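Rab GDP-dissociation inhibitor (Saccharomyces cerevisiae, PDB 2BCG) inhibits the release of GDP from the Rab GTPase Sec4, works in the yeast secretory pathway and extracts GDP-bound Ypt7 from vacuolar membranes. Local coordinates at residues 309-314 with 377-382; 92-97 with 226-231; 410-415 with 435-440. All coordinates share one frame; numbering follows the deposited sequence. Where two conformers were deposited one is given.

Contact 1: 309-314 with 377-382; sequences RVIRAI and IELEPA
Leu379 reaches its isobutyl group toward the strand residues Ile311 and Ala313, and the close packing is confined to these three buried side chains. Leu379 CD1 does most of the touching, sitting 3.7 Å from Ala313 CB and meeting Ile311 CD1 tip to tip at 4.0 Å. The other branch, Leu379 CD2, lies 4.0 Å from Ile311 CG2. Leu379 CD1 runs out in the extended direction from CA (chi2 -170°), which carries that methyl forward as far as the alanine. Strand 303-317 is an inner strand of the mixed sheet, hydrogen-bonded between strands 362-369 and 391-402, and the short helices 375-378 and 380-383 lie over one of its faces; Leu379 also packs on Ile366 and Thr368 of strand 362-369. Arg312 points to the opposite face and gives NH2 to Tyr417 O. Away from the leucine the contact soon turns loose. Glu378 leans toward the strand without reaching it, its carboxylate bound instead to Arg341 in a salt bridge and to Thr372, while Arg309 and Ile377 lie out at the solvent side.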
loop_
_atom_site.group_PDB
_atom_site.type_symbol
_atom_site.label_atom_id
_atom_site.label_comp_id
_atom_site.label_asym_id
_atom_site.label_seq_id
_atom_site.Cartn_x
_atom_site.Cartn_y
_atom_site.Cartn_z
ATOM N N ARG A 309 6.250 -23.395 3.468
ATOM C CA ARG A 309 5.010 -23.083 2.795
ATOM C C ARG A 309 4.121 -22.426 3.842
ATOM O O ARG A 309 4.060 -22.877 4.992
ATOM C CB ARG A 309 4.284 -24.348 2.325
ATOM C CG ARG A 309 4.918 -25.041 1.127
ATOM C CD ARG A 309 3.956 -26.077 0.542
ATOM N NE ARG A 309 3.475 -27.050 1.535
ATOM C CZ ARG A 309 2.283 -27.659 1.496
ATOM N NH1 ARG A 309 1.406 -27.364 0.543
ATOM N NH2 ARG A 309 1.964 -28.551 2.428
ATOM N N VAL A 310 3.432 -21.373 3.422
ATOM C CA VAL A 310 2.566 -20.636 4.334
ATOM C C VAL A 310 1.127 -20.850 3.922
ATOM O O VAL A 310 0.771 -20.631 2.765
ATOM C CB VAL A 310 2.887 -19.119 4.272
ATOM C CG1 VAL A 310 2.075 -18.349 5.323
ATOM C CG2 VAL A 310 4.372 -18.863 4.500
ATOM N N ILE A 311 0.283 -21.253 4.878
ATOM C CA ILE A 311 -1.152 -21.331 4.575
ATOM C C ILE A 311 -1.772 -20.008 5.015
ATOM O O ILE A 311 -1.431 -19.493 6.119
ATOM C CB ILE A 311 -1.862 -22.540 5.231
ATOM C CG1 ILE A 311 -3.346 -22.573 4.861
ATOM C CG2 ILE A 311 -1.618 -22.581 6.731
ATOM C CD1 ILE A 311 -4.037 -23.906 5.143
ATOM N N ARG A 312 -2.631 -19.458 4.149
ATOM C CA ARG A 312 -3.334 -18.215 4.455
ATOM C C ARG A 312 -4.818 -18.435 4.202
ATOM O O ARG A 312 -5.237 -18.819 3.079
ATOM C CB ARG A 312 -2.797 -17.048 3.619
ATOM C CG ARG A 312 -1.310 -16.757 3.934
ATOM C CD ARG A 312 -0.697 -15.717 3.053
ATOM N NE ARG A 312 0.650 -15.327 3.502
ATOM C CZ ARG A 312 1.769 -15.395 2.763
ATOM N NH1 ARG A 312 1.740 -15.819 1.515
ATOM N NH2 ARG A 312 2.922 -14.964 3.273
ATOM N N ALA A 313 -5.588 -18.275 5.277
ATOM C CA ALA A 313 -7.024 -18.541 5.219
ATOM C C ALA A 313 -7.696 -17.200 5.433
ATOM O O ALA A 313 -7.651 -16.657 6.521
ATOM C CB ALA A 313 -7.460 -19.505 6.325
ATOM N N ILE A 314 -8.344 -16.704 4.393
ATOM C CA ILE A 314 -9.056 -15.450 4.441
ATOM C C ILE A 314 -10.502 -15.753 4.817
ATOM O O ILE A 314 -11.226 -16.444 4.080
ATOM C CB ILE A 314 -8.985 -14.730 3.067
ATOM C CG1 ILE A 314 -7.526 -14.462 2.651
ATOM C CG2 ILE A 314 -9.871 -13.470 3.048
ATOM C CD1 ILE A 314 -7.417 -14.105 1.167
ATOM N N ILE A 377 -6.234 -28.412 9.014
ATOM C CA ILE A 377 -6.426 -28.789 10.422
ATOM C C ILE A 377 -5.523 -27.987 11.392
ATOM O O ILE A 377 -5.896 -27.719 12.546
ATOM C CB ILE A 377 -6.236 -30.324 10.631
ATOM C CG1 ILE A 377 -7.285 -31.124 9.830
ATOM C CG2 ILE A 377 -6.196 -30.701 12.122
ATOM C CD1 ILE A 377 -8.563 -30.370 9.391
ATOM N N GLU A 378 -4.341 -27.588 10.917
ATOM C CA GLU A 378 -3.403 -26.824 11.742
ATOM C C GLU A 378 -4.039 -25.531 12.181
ATOM O O GLU A 378 -3.710 -25.011 13.260
ATOM C CB GLU A 378 -2.133 -26.500 10.972
ATOM C CG GLU A 378 -1.264 -27.725 10.777
ATOM C CD GLU A 378 -0.029 -27.424 9.954
ATOM O OE1 GLU A 378 0.140 -28.094 8.916
ATOM O OE2 GLU A 378 0.749 -26.519 10.346
ATOM N N LEU A 379 -4.925 -24.995 11.338
ATOM C CA LEU A 379 -5.557 -23.700 11.654
ATOM C C LEU A 379 -6.770 -23.799 12.567
ATOM O O LEU A 379 -7.291 -22.751 12.989
ATOM C CB LEU A 379 -5.973 -22.980 10.374
ATOM C CG LEU A 379 -4.804 -22.706 9.417
ATOM C CD1 LEU A 379 -5.253 -21.784 8.302
ATOM C CD2 LEU A 379 -3.616 -22.118 10.190
ATOM N N GLU A 380 -7.244 -25.020 12.840
ATOM C CA GLU A 380 -8.468 -25.174 13.647
ATOM C C GLU A 380 -8.491 -24.324 14.960
ATOM O O GLU A 380 -9.510 -23.685 15.237
ATOM C CB GLU A 380 -8.815 -26.654 13.883
ATOM C CG GLU A 380 -10.225 -26.912 14.489
ATOM C CD GLU A 380 -11.419 -26.365 13.666
ATOM O OE1 GLU A 380 -11.296 -25.999 12.467
ATOM O OE2 GLU A 380 -12.531 -26.320 14.246
ATOM N N PRO A 381 -7.402 -24.324 15.774
ATOM C CA PRO A 381 -7.429 -23.512 17.018
ATOM C C PRO A 381 -7.655 -22.024 16.738
ATOM O O PRO A 381 -8.251 -21.320 17.559
ATOM C CB PRO A 381 -6.048 -23.744 17.634
ATOM C CG PRO A 381 -5.557 -25.013 17.034
ATOM C CD PRO A 381 -6.147 -25.114 15.670
ATOM N N ALA A 382 -7.178 -21.556 15.595
ATOM C CA ALA A 382 -7.432 -20.164 15.186
ATOM C C ALA A 382 -8.849 -19.973 14.640
ATOM O O ALA A 382 -9.515 -19.019 14.995
ATOM C CB ALA A 382 -6.417 -19.738 14.171
#

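Contact 2: 92-97 with 226-231; sequences MANGEL and VARYGK
Ala93 meets Tyr229 and Arg228 together, and with Asn94 and Arg228 it accounts for most of the surface buried here. Ala93 CB approaches the edge of the Tyr229 ring, 3.9 Å from Tyr229 CE2, near the ring plane. Tyr229 CG lies beside its own backbone N (chi1 -43°), which lays the ring alongside the preceding arginine, and Arg228 CB rests over one face of it toward the rim. The carbonyl of Ala93 is held by water: water 1 donates to Ala93 O at 2.6 Å and also bonds Tyr229 OH at 2.9 Å, tying the turn to the phenol. Arg228 has two modelled conformers; in one of them its CD comes 3.6 Å from Ala93 O, and the bent Arg228 chain crosses the Asn94 side chain at about a right angle, while the guanidinium and amide planes are 34° apart. Arg228 NH1 is hydrogen-bonded to the backbone of the other protein chain, an apolar side chain of which packs on Tyr229. Met92 to Gly95 form a type I beta turn, closed by Gly95 N to Met92 O, with Gly95 as N-cap of helix 96-104. The turn thus butts against the C-terminal end of helix 212-229, whose Val226 and Ala227 line the geranylgeranyl pocket, an arrangement belonging to the Rab GDI architecture of a helical prenyl-binding domain set against a larger sheet domain.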
loop_
_atom_site.group_PDB
_atom_site.type_symbol
_atom_site.label_atom_id
_atom_site.label_comp_id
_atom_site.label_asym_id
_atom_site.label_seq_id
_atom_site.Cartn_x
_atom_site.Cartn_y
_atom_site.Cartn_z
ATOM N N MET A 92 4.708 -1.644 11.610
ATOM C CA MET A 92 5.169 -1.125 12.901
ATOM C C MET A 92 5.181 0.412 12.849
ATOM O O MET A 92 5.760 1.022 11.929
ATOM C CB MET A 92 6.585 -1.618 13.227
ATOM C CG MET A 92 6.656 -3.059 13.632
ATOM S SD MET A 92 6.056 -3.248 15.338
ATOM C CE MET A 92 7.309 -4.245 16.113
ATOM N N ALA A 93 4.569 1.040 13.843
ATOM C CA ALA A 93 4.450 2.493 13.853
ATOM C C ALA A 93 5.789 3.239 13.808
ATOM O O ALA A 93 5.820 4.341 13.278
ATOM C CB ALA A 93 3.620 2.956 15.026
ATOM N N ASN A 94 6.877 2.652 14.331
ATOM C CA ASN A 94 8.210 3.295 14.253
ATOM C C ASN A 94 9.144 2.521 13.351
ATOM O O ASN A 94 10.386 2.646 13.432
ATOM C CB ASN A 94 8.830 3.486 15.663
ATOM C CG ASN A 94 9.976 4.513 15.675
ATOM O OD1 ASN A 94 11.065 4.239 16.202
ATOM N ND2 ASN A 94 9.740 5.675 15.064
ATOM N N GLY A 95 8.553 1.708 12.475
ATOM C CA GLY A 95 9.336 0.903 11.556
ATOM C C GLY A 95 9.918 1.659 10.367
ATOM O O GLY A 95 9.612 2.828 10.126
ATOM N N GLU A 96 10.764 0.973 9.630
ATOM C CA GLU A 96 11.382 1.582 8.450
ATOM C C GLU A 96 10.363 1.997 7.372
ATOM O O GLU A 96 10.545 3.038 6.723
ATOM C CB GLU A 96 12.426 0.645 7.845
ATOM C CG GLU A 96 13.300 1.311 6.777
ATOM C CD GLU A 96 14.136 2.465 7.334
ATOM O OE1 GLU A 96 14.847 2.250 8.343
ATOM O OE2 GLU A 96 14.090 3.595 6.777
ATOM N N LEU A 97 9.278 1.224 7.170
ATOM C CA LEU A 97 8.313 1.626 6.133
ATOM C C LEU A 97 7.695 2.965 6.455
ATOM O O LEU A 97 7.537 3.815 5.567
ATOM C CB LEU A 97 7.286 0.512 5.837
ATOM C CG LEU A 97 6.253 0.823 4.738
ATOM C CD1 LEU A 97 6.957 1.203 3.425
ATOM C CD2 LEU A 97 5.290 -0.356 4.524
ATOM N N VAL A 226 4.705 1.151 20.034
ATOM C CA VAL A 226 3.490 1.303 20.838
ATOM C C VAL A 226 3.503 2.688 21.468
ATOM O O VAL A 226 2.439 3.291 21.622
ATOM C CB VAL A 226 3.302 0.222 21.939
ATOM C CG1 VAL A 226 1.833 0.193 22.401
ATOM C CG2 VAL A 226 3.666 -1.113 21.431
ATOM N N ALA A 227 4.696 3.194 21.795
ATOM C CA ALA A 227 4.822 4.530 22.377
ATOM C C ALA A 227 4.403 5.656 21.431
ATOM O O ALA A 227 3.852 6.646 21.887
ATOM C CB ALA A 227 6.219 4.763 22.932
ATOM N N ARG A 228 4.602 5.509 20.114
ATOM C CA ARG A 228 4.190 6.563 19.160
ATOM C C ARG A 228 2.740 7.040 19.299
ATOM O O ARG A 228 2.515 8.253 19.396
ATOM C CB ARG A 228 4.462 6.174 17.702
ATOM C CG ARG A 228 5.687 6.839 17.107
ATOM C CD ARG A 228 5.543 7.076 15.614
ATOM N NE ARG A 228 6.799 7.528 15.007
ATOM C CZ ARG A 228 6.890 8.399 14.006
ATOM N NH1 ARG A 228 5.800 8.954 13.488
ATOM N NH2 ARG A 228 8.084 8.738 13.530
ATOM N N TYR A 229 1.766 6.118 19.334
ATOM C CA TYR A 229 0.339 6.509 19.333
ATOM C C TYR A 229 -0.548 5.722 20.317
ATOM O O TYR A 229 -1.760 5.959 20.397
ATOM C CB TYR A 229 -0.274 6.410 17.924
ATOM C CG TYR A 229 0.581 6.936 16.790
ATOM C CD1 TYR A 229 0.699 8.308 16.539
ATOM C CD2 TYR A 229 1.233 6.047 15.934
ATOM C CE1 TYR A 229 1.495 8.783 15.480
ATOM C CE2 TYR A 229 2.019 6.499 14.890
ATOM C CZ TYR A 229 2.144 7.856 14.654
ATOM O OH TYR A 229 2.931 8.261 13.585
ATOM N N GLY A 230 0.066 4.806 21.071
ATOM C CA GLY A 230 -0.664 3.960 22.009
ATOM C C GLY A 230 -1.347 2.808 21.298
ATOM O O GLY A 230 -1.065 2.536 20.110
ATOM N N LYS A 231 -2.201 2.126 22.054
ATOM C CA LYS A 231 -3.126 1.063 21.599
ATOM C C LYS A 231 -2.450 -0.226 21.179
ATOM O O LYS A 231 -2.846 -1.322 21.618
ATOM C CB LYS A 231 -4.035 1.525 20.461
ATOM C CG LYS A 231 -4.930 2.695 20.751
ATOM C CD LYS A 231 -5.972 2.811 19.643
ATOM C CE LYS A 231 -6.735 4.124 19.728
ATOM N NZ LYS A 231 -7.483 4.371 18.451
HETATM O O HOH W 1 4.460 6.287 12.200
#

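Contact 3: 410-415 with 435-440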
loop_
_atom_site.group_PDB
_atom_site.type_symbol
_atom_site.label_atom_id
_atom_site.label_comp_id
_atom_site.label_asym_id
_atom_site.label_seq_id
_atom_site.Cartn_x
_atom_site.Cartn_y
_atom_site.Cartn_z
ATOM N N ASN A 410 23.273 -8.866 -12.972
ATOM C CA ASN A 410 22.421 -7.651 -12.867
ATOM C C ASN A 410 20.932 -7.990 -12.828
ATOM O O ASN A 410 20.119 -7.236 -13.353
ATOM C CB ASN A 410 22.760 -6.597 -13.936
ATOM C CG ASN A 410 24.139 -5.949 -13.718
ATOM O OD1 ASN A 410 24.594 -5.732 -12.579
ATOM N ND2 ASN A 410 24.806 -5.619 -14.833
ATOM N N ILE A 411 20.607 -9.126 -12.214
ATOM C CA ILE A 411 19.219 -9.550 -12.004
ATOM C C ILE A 411 18.982 -9.612 -10.502
ATOM O O ILE A 411 19.357 -10.595 -9.802
ATOM C CB ILE A 411 18.920 -10.880 -12.695
ATOM C CG1 ILE A 411 19.129 -10.736 -14.214
ATOM C CG2 ILE A 411 17.504 -11.350 -12.389
ATOM C CD1 ILE A 411 19.126 -12.049 -14.968
ATOM N N TYR A 412 18.360 -8.532 -10.025
ATOM C CA TYR A 412 18.233 -8.264 -8.600
ATOM C C TYR A 412 16.808 -8.655 -8.193
ATOM O O TYR A 412 15.835 -8.021 -8.589
ATOM C CB TYR A 412 18.497 -6.787 -8.310
ATOM C CG TYR A 412 19.933 -6.394 -8.636
ATOM C CD1 TYR A 412 20.264 -5.807 -9.889
ATOM C CD2 TYR A 412 20.952 -6.681 -7.754
ATOM C CE1 TYR A 412 21.614 -5.474 -10.205
ATOM C CE2 TYR A 412 22.309 -6.349 -8.059
ATOM C CZ TYR A 412 22.618 -5.752 -9.274
ATOM O OH TYR A 412 23.921 -5.413 -9.569
ATOM N N LEU A 413 16.713 -9.740 -7.438
ATOM C CA LEU A 413 15.408 -10.333 -7.125
ATOM C C LEU A 413 15.008 -10.119 -5.699
ATOM O O LEU A 413 15.830 -10.158 -4.755
ATOM C CB LEU A 413 15.433 -11.827 -7.431
ATOM C CG LEU A 413 15.758 -12.125 -8.907
ATOM C CD1 LEU A 413 16.015 -13.595 -9.188
ATOM C CD2 LEU A 413 14.719 -11.540 -9.873
ATOM N N SER A 414 13.702 -9.915 -5.524
ATOM C CA SER A 414 13.162 -9.806 -4.173
ATOM C C SER A 414 12.802 -11.176 -3.594
ATOM O O SER A 414 12.651 -12.170 -4.336
ATOM C CB SER A 414 11.907 -8.898 -4.196
ATOM O OG SER A 414 10.946 -9.437 -5.110
ATOM N N ARG A 415 12.595 -11.205 -2.278
ATOM C CA ARG A 415 12.101 -12.385 -1.589
ATOM C C ARG A 415 10.554 -12.443 -1.592
ATOM O O ARG A 415 9.875 -11.410 -1.525
ATOM C CB ARG A 415 12.599 -12.371 -0.140
ATOM C CG ARG A 415 14.153 -12.346 0.044
ATOM C CD ARG A 415 14.493 -12.140 1.515
ATOM N NE ARG A 415 14.110 -13.356 2.230
ATOM C CZ ARG A 415 14.872 -14.438 2.355
ATOM N NH1 ARG A 415 16.117 -14.455 1.861
ATOM N NH2 ARG A 415 14.395 -15.503 2.999
ATOM N N PHE A 435 21.171 -1.505 -1.745
ATOM C CA PHE A 435 22.638 -1.592 -1.531
ATOM C C PHE A 435 23.295 -2.447 -2.620
ATOM O O PHE A 435 24.337 -2.062 -3.192
ATOM C CB PHE A 435 22.936 -2.143 -0.126
ATOM C CG PHE A 435 24.405 -2.294 0.166
ATOM C CD1 PHE A 435 24.972 -3.559 0.282
ATOM C CD2 PHE A 435 25.216 -1.177 0.299
ATOM C CE1 PHE A 435 26.366 -3.701 0.549
ATOM C CE2 PHE A 435 26.596 -1.300 0.563
ATOM C CZ PHE A 435 27.164 -2.561 0.676
ATOM N N ARG A 436 22.697 -3.595 -2.930
ATOM C CA ARG A 436 23.170 -4.468 -4.020
ATOM C C ARG A 436 23.181 -3.753 -5.379
ATOM O O ARG A 436 24.160 -3.852 -6.159
ATOM C CB ARG A 436 22.348 -5.765 -4.101
ATOM C CG ARG A 436 22.657 -6.756 -2.975
ATOM C CD ARG A 436 21.447 -7.596 -2.556
ATOM N NE ARG A 436 20.787 -8.292 -3.647
ATOM C CZ ARG A 436 19.562 -8.825 -3.516
ATOM N NH1 ARG A 436 18.929 -8.711 -2.345
ATOM N NH2 ARG A 436 18.970 -9.453 -4.537
ATOM N N VAL A 437 22.114 -3.007 -5.655
ATOM C CA VAL A 437 21.987 -2.293 -6.937
ATOM C C VAL A 437 22.946 -1.091 -7.035
ATOM O O VAL A 437 23.608 -0.897 -8.073
ATOM C CB VAL A 437 20.507 -1.875 -7.167
ATOM C CG1 VAL A 437 20.376 -0.892 -8.349
ATOM C CG2 VAL A 437 19.653 -3.085 -7.409
ATOM N N THR A 438 23.028 -0.277 -5.985
ATOM C CA THR A 438 23.749 1.009 -6.066
ATOM C C THR A 438 25.160 0.993 -5.452
ATOM O O THR A 438 25.974 1.902 -5.729
ATOM C CB THR A 438 22.981 2.147 -5.358
ATOM O OG1 THR A 438 23.056 1.944 -3.936
ATOM C CG2 THR A 438 21.524 2.279 -5.856
ATOM N N GLY A 439 25.442 0.009 -4.591
ATOM C CA GLY A 439 26.754 -0.101 -3.918
ATOM C C GLY A 439 26.927 0.724 -2.653
ATOM O O GLY A 439 27.998 0.722 -2.035
ATOM N N HIS A 440 25.874 1.440 -2.260
ATOM C CA HIS A 440 25.915 2.250 -1.068
ATOM C C HIS A 440 24.596 2.074 -0.326
ATOM O O HIS A 440 23.562 1.852 -0.974
ATOM C CB HIS A 440 26.123 3.719 -1.428
ATOM C CG HIS A 440 25.189 4.228 -2.494
ATOM N ND1 HIS A 440 23.871 4.552 -2.242
ATOM C CD2 HIS A 440 25.388 4.479 -3.812
ATOM C CE1 HIS A 440 23.300 4.980 -3.354
ATOM N NE2 HIS A 440 24.200 4.950 -4.319
HETATM O O HOH W 2 19.188 -11.257 -7.033
HETATM O O HOH W 3 24.042 -2.399 -10.202
HETATM O O HOH W 4 25.782 -5.469 -7.180
HETATM O O HOH W 5 16.345 -10.107 -2.106
#
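Strand 411-413, at the edge of the parallel Rossmann-type sheet, meets the last turn of helix 424-438 through Tyr412 and Leu413 on one side and Arg436 and Val437 on the other. The Tyr412 ring is the platform. Val437 CG2 comes down over one of its faces in a CH-pi contact, 3.8 Å from the ring centroid but closest to the inner rim, 3.5 Å from Tyr412 CG. Tyr412 CG stands opposite its own carbonyl carbon (chi1 -65°), which swings the ring out toward the helix, where Arg436 CB touches the CD2-CE2 side. Beyond the ring the hydroxyl reaches the helix end through two waters. Water 3 donates to Val437 O at 2.6 Å, water 4 donates to Arg436 O at 2.5 Å, and both bond Tyr412 OH. A leucine here would lose the aromatic face under Val437 and would probably leave those two waters without the hydroxyl that gathers them. Running past the tyrosine in the opposite direction, Arg436 bends back to the strand and gives NH2 to Leu413 O, 3.2 Å away with an N-H...O angle of 159°, the acceptor near the guanidinium plane. Water 5 grips the same Leu413 O at 2.7 Å and accepts from Arg436 NH1, so the carbonyl has two donors. The guanidinium is fixed further by Asp405 O at NE and a salt bridge from NH1 to Asp432. Behind the contact, strand 411-413 is hydrogen-bonded to strand 292-294, whose Ile293 also receives Val437, while Leu413 turns its side chain away from the helix, onto Ala294 of that strand and Cys303 of strand 303-317.

In the fold
From the N terminus, contact 2 opens first, at 92-97, and closes at 226-231, enclosing 128 residues, nearly half of them helical, that include most of the residues lining the geranylgeranyl pocket. Contact 1 then closes a 62-residue loop holding strands 330-334, 345-351 and 362-369, bringing the short helices that follow them back over the mixed sheet. Contact 3 closes the shortest loop, 19 residues, and fastens the C-terminal helix to the edge of the parallel sheet. The three follow in series, neither nested nor crossed. None touches another: centres lie about 27 to 33 Å apart, with contacts 1 and 3 on opposite sides of the chain's centre.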